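Local coordinates for protein EpsJ (Vibrio vulnificus, PDB 2RET) that forms a binary complex with the pseudopilin EpsI and probably acts as a minor pseudopilin near the tip of the type II secretion pseudopilus, at residues G89-W101 against G113-L125. Numbering follows the deposited sequence.
Sequences GYRIKDERLERVW and GVVTPLLSDVEEL
Tyr90 takes Leu118 at the edge of its ring, CE2 lying 3.7 Å from Leu118 CD2, while one ring face carries Arg99 CG. Trp101 likewise receives Val114 CG2 at its edge, the two side chains running alongside each other, and its CG lies over one face of the Arg99 guanidinium. On the other side of the sheet the Arg91 guanidinium has Val100 CG2 over one face and the Glu98 carboxylate at its edge, in plane. Arg91 NE and NH2 both grip Glu98 OE1, the shorter bond from NH2 at 2.6 Å; Arg96 reaches OE2 side-on through NE and NH2, so each carboxylate oxygen has its own arginine. Val115 lies across this network, CG1 3.5 Å from Glu98 OE1: set anti to the backbone N (chi1 -173°), that methyl leans on the carboxylate.

Between these two layers of side chains runs an antiparallel hairpin, strands 96-102 and 114-119, whose classic beta bulge exemplifies how one extra residue shifts the register without parting the strands. Leu97 O accepts from both Leu118 N (2.9 Å) and Leu119 N (3.2 Å), yet pairing persists on either side, Arg99 with Thr116 and Leu97 N with Leu119 O. Beyond it Val122 N bonds Glu95 O at 2.8 Å, and a water bridges Glu95 OE1 and Asp121 OD1. Val122 CG1 presses tightly on Ile92 CD1.

Helix 10-32 packs on the face bearing Tyr90, Arg99 and Leu118, its Asp31 binding both Tyr90 OH and Arg99 NH2: the pseudopilin arrangement of a long N-terminal helix against antiparallel sheet. Arg23 of a second EpsJ subunit bonds Val115 O on outermost strand 114-119; strand 122-130 passes into the other sheet, beside strand 148-155.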
ATOM      1  N   GLY B  89       3.909  26.313   3.808  1.00 16.29           N
ATOM      2  CA  GLY B  89       4.082  26.970   5.092  1.00 15.91           C
ATOM      3  C   GLY B  89       2.965  27.923   5.453  1.00 15.63           C
ATOM      4  O   GLY B  89       2.112  28.210   4.661  1.00 15.60           O
ATOM      5  N   TYR B  90       2.952  28.379   6.698  1.00 16.22           N
ATOM      6  CA  TYR B  90       1.934  29.329   7.163  1.00 16.27           C
ATOM      7  C   TYR B  90       2.672  30.456   7.889  1.00 15.88           C
ATOM      8  O   TYR B  90       3.716  30.236   8.513  1.00 14.94           O
ATOM      9  CB  TYR B  90       0.906  28.646   8.098  1.00 16.03           C
ATOM     10  CG  TYR B  90      -0.062  27.721   7.393  1.00 14.76           C
ATOM     11  CD1 TYR B  90       0.318  26.456   6.954  1.00 15.82           C
ATOM     12  CD2 TYR B  90      -1.359  28.133   7.118  1.00 16.71           C
ATOM     13  CE1 TYR B  90      -0.586  25.640   6.276  1.00 15.43           C
ATOM     14  CE2 TYR B  90      -2.232  27.329   6.461  1.00 16.32           C
ATOM     15  CZ  TYR B  90      -1.851  26.089   6.046  1.00 12.73           C
ATOM     16  OH  TYR B  90      -2.784  25.325   5.404  1.00 16.13           O
ATOM     17  N   ARG B  91       2.142  31.651   7.766  1.00 15.92           N
ATOM     18  CA  ARG B  91       2.700  32.810   8.452  1.00 17.43           C
ATOM     19  C   ARG B  91       1.618  33.842   8.657  1.00 17.44           C
ATOM     20  O   ARG B  91       0.541  33.750   8.038  1.00 18.14           O
ATOM     21  CB  ARG B  91       3.809  33.411   7.599  1.00 17.91           C
ATOM     22  CG  ARG B  91       3.311  33.885   6.283  1.00 18.52           C
ATOM     23  CD  ARG B  91       4.337  34.587   5.518  1.00 21.30           C
ATOM     24  NE  ARG B  91       3.729  35.321   4.416  1.00 24.46           N
ATOM     25  CZ  ARG B  91       4.317  35.513   3.236  1.00 29.40           C
ATOM     26  NH1 ARG B  91       5.530  35.027   2.990  1.00 30.91           N
ATOM     27  NH2 ARG B  91       3.690  36.193   2.289  1.00 31.13           N
ATOM     28  N   ILE B  92       1.898  34.835   9.495  1.00 17.94           N
ATOM     29  CA  ILE B  92       1.019  35.990   9.651  1.00 18.02           C
ATOM     30  C   ILE B  92       1.658  37.197   8.966  1.00 18.17           C
ATOM     31  O   ILE B  92       2.829  37.501   9.182  1.00 17.81           O
ATOM     32  CB  ILE B  92       0.717  36.338  11.149  1.00 18.40           C
ATOM     33  CG1 ILE B  92       0.154  35.122  11.907  1.00 18.87           C
ATOM     34  CG2 ILE B  92      -0.239  37.584  11.273  1.00 16.61           C
ATOM     35  CD1 ILE B  92      -1.233  34.712  11.502  1.00 20.29           C
ATOM     36  N   LYS B  93       0.879  37.871   8.132  1.00 18.51           N
ATOM     37  CA  LYS B  93       1.260  39.161   7.579  1.00 19.00           C
ATOM     38  C   LYS B  93       0.138  40.146   7.776  1.00 19.20           C
ATOM     39  O   LYS B  93      -0.930  39.974   7.213  1.00 19.72           O
ATOM     40  CB  LYS B  93       1.582  39.045   6.109  1.00 19.94           C
ATOM     41  CG  LYS B  93       3.017  38.713   5.870  1.00 21.75           C
ATOM     42  CD  LYS B  93       3.863  39.949   6.053  1.00 23.17           C
ATOM     43  CE  LYS B  93       5.100  39.614   6.819  1.00 24.68           C
ATOM     44  NZ  LYS B  93       5.856  40.816   7.267  1.00 24.67           N
ATOM     45  N   ASP B  94       0.398  41.154   8.604  1.00 19.02           N
ATOM     46  CA  ASP B  94      -0.542  42.201   8.907  1.00 19.80           C
ATOM     47  C   ASP B  94      -1.898  41.656   9.312  1.00 19.45           C
ATOM     48  O   ASP B  94      -2.925  41.963   8.713  1.00 18.21           O
ATOM     49  CB  ASP B  94      -0.594  43.185   7.753  1.00 20.49           C
ATOM     50  CG  ASP B  94       0.684  44.047   7.673  1.00 22.26           C
ATOM     51  OD1 ASP B  94       1.019  44.758   8.666  1.00 24.26           O
ATOM     52  OD2 ASP B  94       1.348  44.000   6.619  1.00 24.66           O
ATOM     53  N   GLU B  95      -1.842  40.815  10.350  1.00 19.37           N
ATOM     54  CA  GLU B  95      -2.991  40.131  10.920  1.00 19.38           C
ATOM     55  C   GLU B  95      -3.777  39.291   9.905  1.00 19.23           C
ATOM     56  O   GLU B  95      -4.975  39.093  10.044  1.00 19.63           O
ATOM     57  CB  GLU B  95      -3.860  41.151  11.667  1.00 19.66           C
ATOM     58  CG  GLU B  95      -3.149  41.644  12.923  1.00 20.67           C
ATOM     59  CD  GLU B  95      -3.922  42.692  13.712  1.00 24.54           C
ATOM     60  OE1 GLU B  95      -4.851  43.334  13.140  1.00 25.41           O
ATOM     61  OE2 GLU B  95      -3.572  42.879  14.909  1.00 23.26           O
ATOM     62  N   ARG B  96      -3.080  38.817   8.881  1.00 18.90           N
ATOM     63  CA  ARG B  96      -3.606  37.840   7.951  1.00 19.68           C
ATOM     64  C   ARG B  96      -2.819  36.529   8.074  1.00 18.45           C
ATOM     65  O   ARG B  96      -1.587  36.529   8.000  1.00 18.44           O
ATOM     66  CB  ARG B  96      -3.433  38.300   6.505  1.00 20.41           C
ATOM     67  CG  ARG B  96      -4.511  39.138   5.928  1.00 22.98           C
ATOM     68  CD  ARG B  96      -4.271  39.240   4.397  1.00 28.81           C
ATOM     69  NE  ARG B  96      -2.851  39.484   4.074  1.00 31.63           N
ATOM     70  CZ  ARG B  96      -2.281  40.692   3.959  1.00 32.48           C
ATOM     71  NH1 ARG B  96      -2.988  41.811   4.097  1.00 34.17           N
ATOM     72  NH2 ARG B  96      -0.990  40.791   3.685  1.00 32.49           N
ATOM     73  N   LEU B  97      -3.533  35.421   8.227  1.00 16.97           N
ATOM     74  CA  LEU B  97      -2.939  34.122   8.001  1.00 17.10           C
ATOM     75  C   LEU B  97      -2.808  33.917   6.474  1.00 16.87           C
ATOM     76  O   LEU B  97      -3.755  34.098   5.715  1.00 16.58           O
ATOM     77  CB  LEU B  97      -3.748  32.982   8.686  1.00 16.95           C
ATOM     78  CG  LEU B  97      -3.072  31.602   8.666  1.00 15.56           C
ATOM     79  CD1 LEU B  97      -1.915  31.581   9.652  1.00 14.67           C
ATOM     80  CD2 LEU B  97      -4.085  30.497   8.966  1.00 14.11           C
ATOM     81  N   GLU B  98      -1.594  33.588   6.054  1.00 16.67           N
ATOM     82  CA  GLU B  98      -1.258  33.309   4.682  1.00 16.19           C
ATOM     83  C   GLU B  98      -0.671  31.929   4.610  1.00 16.60           C
ATOM     84  O   GLU B  98       0.026  31.537   5.513  1.00 16.17           O
ATOM     85  CB  GLU B  98      -0.214  34.317   4.202  1.00 16.07           C
ATOM     86  CG  GLU B  98      -0.811  35.714   4.126  1.00 16.70           C
ATOM     87  CD  GLU B  98       0.045  36.688   3.396  1.00 16.84           C
ATOM     88  OE1 GLU B  98       1.278  36.516   3.303  1.00 15.33           O
ATOM     89  OE2 GLU B  98      -0.541  37.654   2.902  1.00 22.57           O
ATOM     90  N   ARG B  99      -0.990  31.203   3.540  1.00 17.58           N
ATOM     91  CA  ARG B  99      -0.440  29.883   3.251  1.00 18.44           C
ATOM     92  C   ARG B  99       0.457  30.009   2.037  1.00 18.61           C
ATOM     93  O   ARG B  99       0.096  30.655   1.063  1.00 18.56           O
ATOM     94  CB  ARG B  99      -1.554  28.878   2.966  1.00 18.57           C
ATOM     95  CG  ARG B  99      -1.039  27.426   2.663  1.00 21.13           C
ATOM     96  CD  ARG B  99      -1.599  26.960   1.366  1.00 24.12           C
ATOM     97  NE  ARG B  99      -1.472  25.536   1.192  1.00 27.12           N
ATOM     98  CZ  ARG B  99      -1.757  24.887   0.073  1.00 24.35           C
ATOM     99  NH1 ARG B  99      -2.199  25.517  -0.993  1.00 27.14           N
ATOM    100  NH2 ARG B  99      -1.581  23.583   0.031  1.00 27.32           N
ATOM    101  N   VAL B 100       1.654  29.445   2.143  1.00 18.46           N
ATOM    102  CA  VAL B 100       2.641  29.523   1.098  1.00 19.02           C
ATOM    103  C   VAL B 100       2.903  28.122   0.600  1.00 17.84           C
ATOM    104  O   VAL B 100       2.947  27.203   1.370  1.00 18.71           O
ATOM    105  CB  VAL B 100       3.978  30.140   1.558  1.00 19.12           C
ATOM    106  CG1 VAL B 100       4.877  30.389   0.326  1.00 18.99           C
ATOM    107  CG2 VAL B 100       3.764  31.454   2.398  1.00 19.51           C
ATOM    108  N   TRP B 101       3.086  27.981  -0.696  1.00 17.41           N
ATOM    109  CA  TRP B 101       3.093  26.666  -1.334  1.00 17.24           C
ATOM    110  C   TRP B 101       4.200  26.611  -2.340  1.00 16.64           C
ATOM    111  O   TRP B 101       4.353  27.540  -3.135  1.00 17.42           O
ATOM    112  CB  TRP B 101       1.769  26.442  -2.063  1.00 16.32           C
ATOM    113  CG  TRP B 101       1.654  25.105  -2.705  1.00 16.29           C
ATOM    114  CD1 TRP B 101       1.205  23.958  -2.132  1.00 16.99           C
ATOM    115  CD2 TRP B 101       1.982  24.771  -4.064  1.00 13.96           C
ATOM    116  NE1 TRP B 101       1.210  22.927  -3.050  1.00 16.12           N
ATOM    117  CE2 TRP B 101       1.700  23.398  -4.238  1.00 14.65           C
ATOM    118  CE3 TRP B 101       2.496  25.497  -5.138  1.00 14.10           C
ATOM    119  CZ2 TRP B 101       1.881  22.741  -5.458  1.00 15.07           C
ATOM    120  CZ3 TRP B 101       2.680  24.848  -6.346  1.00 16.19           C
ATOM    121  CH2 TRP B 101       2.367  23.482  -6.498  1.00 15.75           C
ATOM    122  N   GLY B 113       7.323  31.408  -3.183  1.00 16.66           N
ATOM    123  CA  GLY B 113       6.196  30.493  -3.074  1.00 15.94           C
ATOM    124  C   GLY B 113       4.909  31.138  -3.547  1.00 14.75           C
ATOM    125  O   GLY B 113       4.863  32.359  -3.745  1.00 14.15           O
ATOM    126  N   VAL B 114       3.904  30.301  -3.795  1.00 13.38           N
ATOM    127  CA  VAL B 114       2.546  30.751  -4.123  1.00 12.73           C
ATOM    128  C   VAL B 114       1.804  31.082  -2.811  1.00 12.24           C
ATOM    129  O   VAL B 114       1.542  30.218  -1.979  1.00 12.52           O
ATOM    130  CB  VAL B 114       1.777  29.712  -5.024  1.00 12.51           C
ATOM    131  CG1 VAL B 114       0.402  30.209  -5.392  1.00 12.55           C
ATOM    132  CG2 VAL B 114       2.565  29.428  -6.313  1.00  9.47           C
ATOM    133  N   VAL B 115       1.482  32.351  -2.642  1.00 12.49           N
ATOM    134  CA  VAL B 115       0.851  32.859  -1.426  1.00 12.90           C
ATOM    135  C   VAL B 115      -0.660  32.914  -1.544  1.00 14.12           C
ATOM    136  O   VAL B 115      -1.200  33.478  -2.472  1.00 12.75           O
ATOM    137  CB  VAL B 115       1.354  34.282  -1.062  1.00 13.13           C
ATOM    138  CG1 VAL B 115       0.791  34.725   0.323  1.00 10.57           C
ATOM    139  CG2 VAL B 115       2.853  34.319  -1.115  1.00 11.47           C
ATOM    140  N   THR B 116      -1.332  32.300  -0.574  1.00 16.34           N
ATOM    141  CA  THR B 116      -2.756  32.397  -0.443  1.00 18.46           C
ATOM    142  C   THR B 116      -3.126  33.132   0.844  1.00 19.70           C
ATOM    143  O   THR B 116      -2.879  32.608   1.940  1.00 19.78           O
ATOM    144  CB  THR B 116      -3.371  31.010  -0.419  1.00 19.32           C
ATOM    145  OG1 THR B 116      -3.013  30.351  -1.628  1.00 20.40           O
ATOM    146  CG2 THR B 116      -4.918  31.074  -0.314  1.00 20.97           C
ATOM    147  N   PRO B 117      -3.755  34.327   0.715  1.00 20.41           N
ATOM    148  CA  PRO B 117      -4.438  34.946   1.874  1.00 20.73           C
ATOM    149  C   PRO B 117      -5.599  34.093   2.349  1.00 20.48           C
ATOM    150  O   PRO B 117      -6.660  34.098   1.732  1.00 22.15           O
ATOM    151  CB  PRO B 117      -4.958  36.287   1.346  1.00 20.74           C
ATOM    152  CG  PRO B 117      -4.600  36.354  -0.089  1.00 20.95           C
ATOM    153  CD  PRO B 117      -3.891  35.120  -0.523  1.00 20.58           C
ATOM    154  N   LEU B 118      -5.413  33.386   3.455  1.00 19.90           N
ATOM    155  CA  LEU B 118      -6.388  32.411   3.897  1.00 19.73           C
ATOM    156  C   LEU B 118      -7.429  32.965   4.900  1.00 18.93           C
ATOM    157  O   LEU B 118      -8.625  32.589   4.881  1.00 18.46           O
ATOM    158  CB  LEU B 118      -5.623  31.240   4.511  1.00 20.13           C
ATOM    159  CG  LEU B 118      -6.306  29.888   4.525  1.00 21.08           C
ATOM    160  CD1 LEU B 118      -6.889  29.483   3.117  1.00 21.07           C
ATOM    161  CD2 LEU B 118      -5.297  28.881   4.993  1.00 22.97           C
ATOM    162  N   LEU B 119      -6.978  33.839   5.789  1.00 17.86           N
ATOM    163  CA  LEU B 119      -7.832  34.285   6.879  1.00 17.41           C
ATOM    164  C   LEU B 119      -7.365  35.618   7.465  1.00 16.23           C
ATOM    165  O   LEU B 119      -6.277  35.732   7.996  1.00 14.76           O
ATOM    166  CB  LEU B 119      -7.874  33.179   7.954  1.00 17.68           C
ATOM    167  CG  LEU B 119      -8.932  33.126   9.034  1.00 17.70           C
ATOM    168  CD1 LEU B 119     -10.300  32.905   8.458  1.00 15.70           C
ATOM    169  CD2 LEU B 119      -8.526  31.984   9.989  1.00 16.68           C
ATOM    170  N   SER B 120      -8.241  36.610   7.367  1.00 15.25           N
ATOM    171  CA  SER B 120      -7.995  37.939   7.878  1.00 15.45           C
ATOM    172  C   SER B 120      -8.269  37.984   9.376  1.00 14.37           C
ATOM    173  O   SER B 120      -8.844  37.077   9.947  1.00 14.23           O
ATOM    174  CB  SER B 120      -8.887  38.942   7.152  1.00 15.40           C
ATOM    175  OG  SER B 120     -10.233  38.571   7.385  1.00 17.17           O
ATOM    176  N   ASP B 121      -7.791  39.023  10.013  1.00 14.60           N
ATOM    177  CA  ASP B 121      -7.952  39.201  11.455  1.00 15.57           C
ATOM    178  C   ASP B 121      -7.519  37.991  12.291  1.00 15.24           C
ATOM    179  O   ASP B 121      -8.266  37.505  13.160  1.00 15.15           O
ATOM    180  CB  ASP B 121      -9.386  39.619  11.783  1.00 15.86           C
ATOM    181  CG  ASP B 121      -9.687  41.065  11.386  1.00 17.84           C
ATOM    182  OD1 ASP B 121      -8.763  41.854  11.054  1.00 18.09           O
ATOM    183  OD2 ASP B 121     -10.876  41.412  11.425  1.00 21.67           O
ATOM    184  N   VAL B 122      -6.295  37.533  12.024  1.00 15.28           N
ATOM    185  CA  VAL B 122      -5.647  36.480  12.809  1.00 15.20           C
ATOM    186  C   VAL B 122      -4.472  37.150  13.483  1.00 16.15           C
ATOM    187  O   VAL B 122      -3.610  37.660  12.823  1.00 16.99           O
ATOM    188  CB  VAL B 122      -5.206  35.288  11.929  1.00 14.78           C
ATOM    189  CG1 VAL B 122      -4.335  34.308  12.719  1.00 13.18           C
ATOM    190  CG2 VAL B 122      -6.440  34.559  11.398  1.00 14.41           C
ATOM    191  N   GLU B 123      -4.457  37.196  14.794  1.00 16.88           N
ATOM    192  CA  GLU B 123      -3.396  37.889  15.491  1.00 18.17           C
ATOM    193  C   GLU B 123      -2.146  37.016  15.628  1.00 18.17           C
ATOM    194  O   GLU B 123      -1.007  37.497  15.475  1.00 19.26           O
ATOM    195  CB  GLU B 123      -3.889  38.335  16.870  1.00 18.62           C
ATOM    196  CG  GLU B 123      -4.922  39.482  16.800  1.00 21.25           C
ATOM    197  CD  GLU B 123      -5.711  39.677  18.082  1.00 24.21           C
ATOM    198  OE1 GLU B 123      -5.495  38.921  19.055  1.00 26.24           O
ATOM    199  OE2 GLU B 123      -6.547  40.606  18.115  1.00 27.10           O
ATOM    200  N   GLU B 124      -2.361  35.732  15.890  1.00 17.53           N
ATOM    201  CA  GLU B 124      -1.288  34.844  16.310  1.00 17.18           C
ATOM    202  C   GLU B 124      -1.516  33.491  15.681  1.00 16.24           C
ATOM    203  O   GLU B 124      -2.656  33.117  15.368  1.00 14.91           O
ATOM    204  CB  GLU B 124      -1.237  34.727  17.850  1.00 18.28           C
ATOM    205  CG  GLU B 124       0.073  34.138  18.370  1.00 22.47           C
ATOM    206  CD  GLU B 124       0.123  33.974  19.884  1.00 27.65           C
ATOM    207  OE1 GLU B 124      -0.366  34.880  20.619  1.00 28.74           O
ATOM    208  OE2 GLU B 124       0.681  32.939  20.340  1.00 31.49           O
ATOM    209  N   LEU B 125      -0.380  32.842  15.435  1.00 15.05           N
ATOM    210  CA  LEU B 125      -0.221  31.466  15.102  1.00 14.55           C
ATOM    211  C   LEU B 125       0.657  30.841  16.189  1.00 13.56           C
ATOM    212  O   LEU B 125       1.751  31.278  16.398  1.00 12.76           O
ATOM    213  CB  LEU B 125       0.473  31.345  13.725  1.00 14.93           C
ATOM    214  CG  LEU B 125       0.930  29.943  13.279  1.00 15.72           C
ATOM    215  CD1 LEU B 125      -0.267  29.027  13.127  1.00 11.14           C
ATOM    216  CD2 LEU B 125       1.788  29.977  11.990  1.00 15.03           C
TER
HETATM  217  O   HOH W   1      -6.252  43.581  10.958  1.00 49.32           O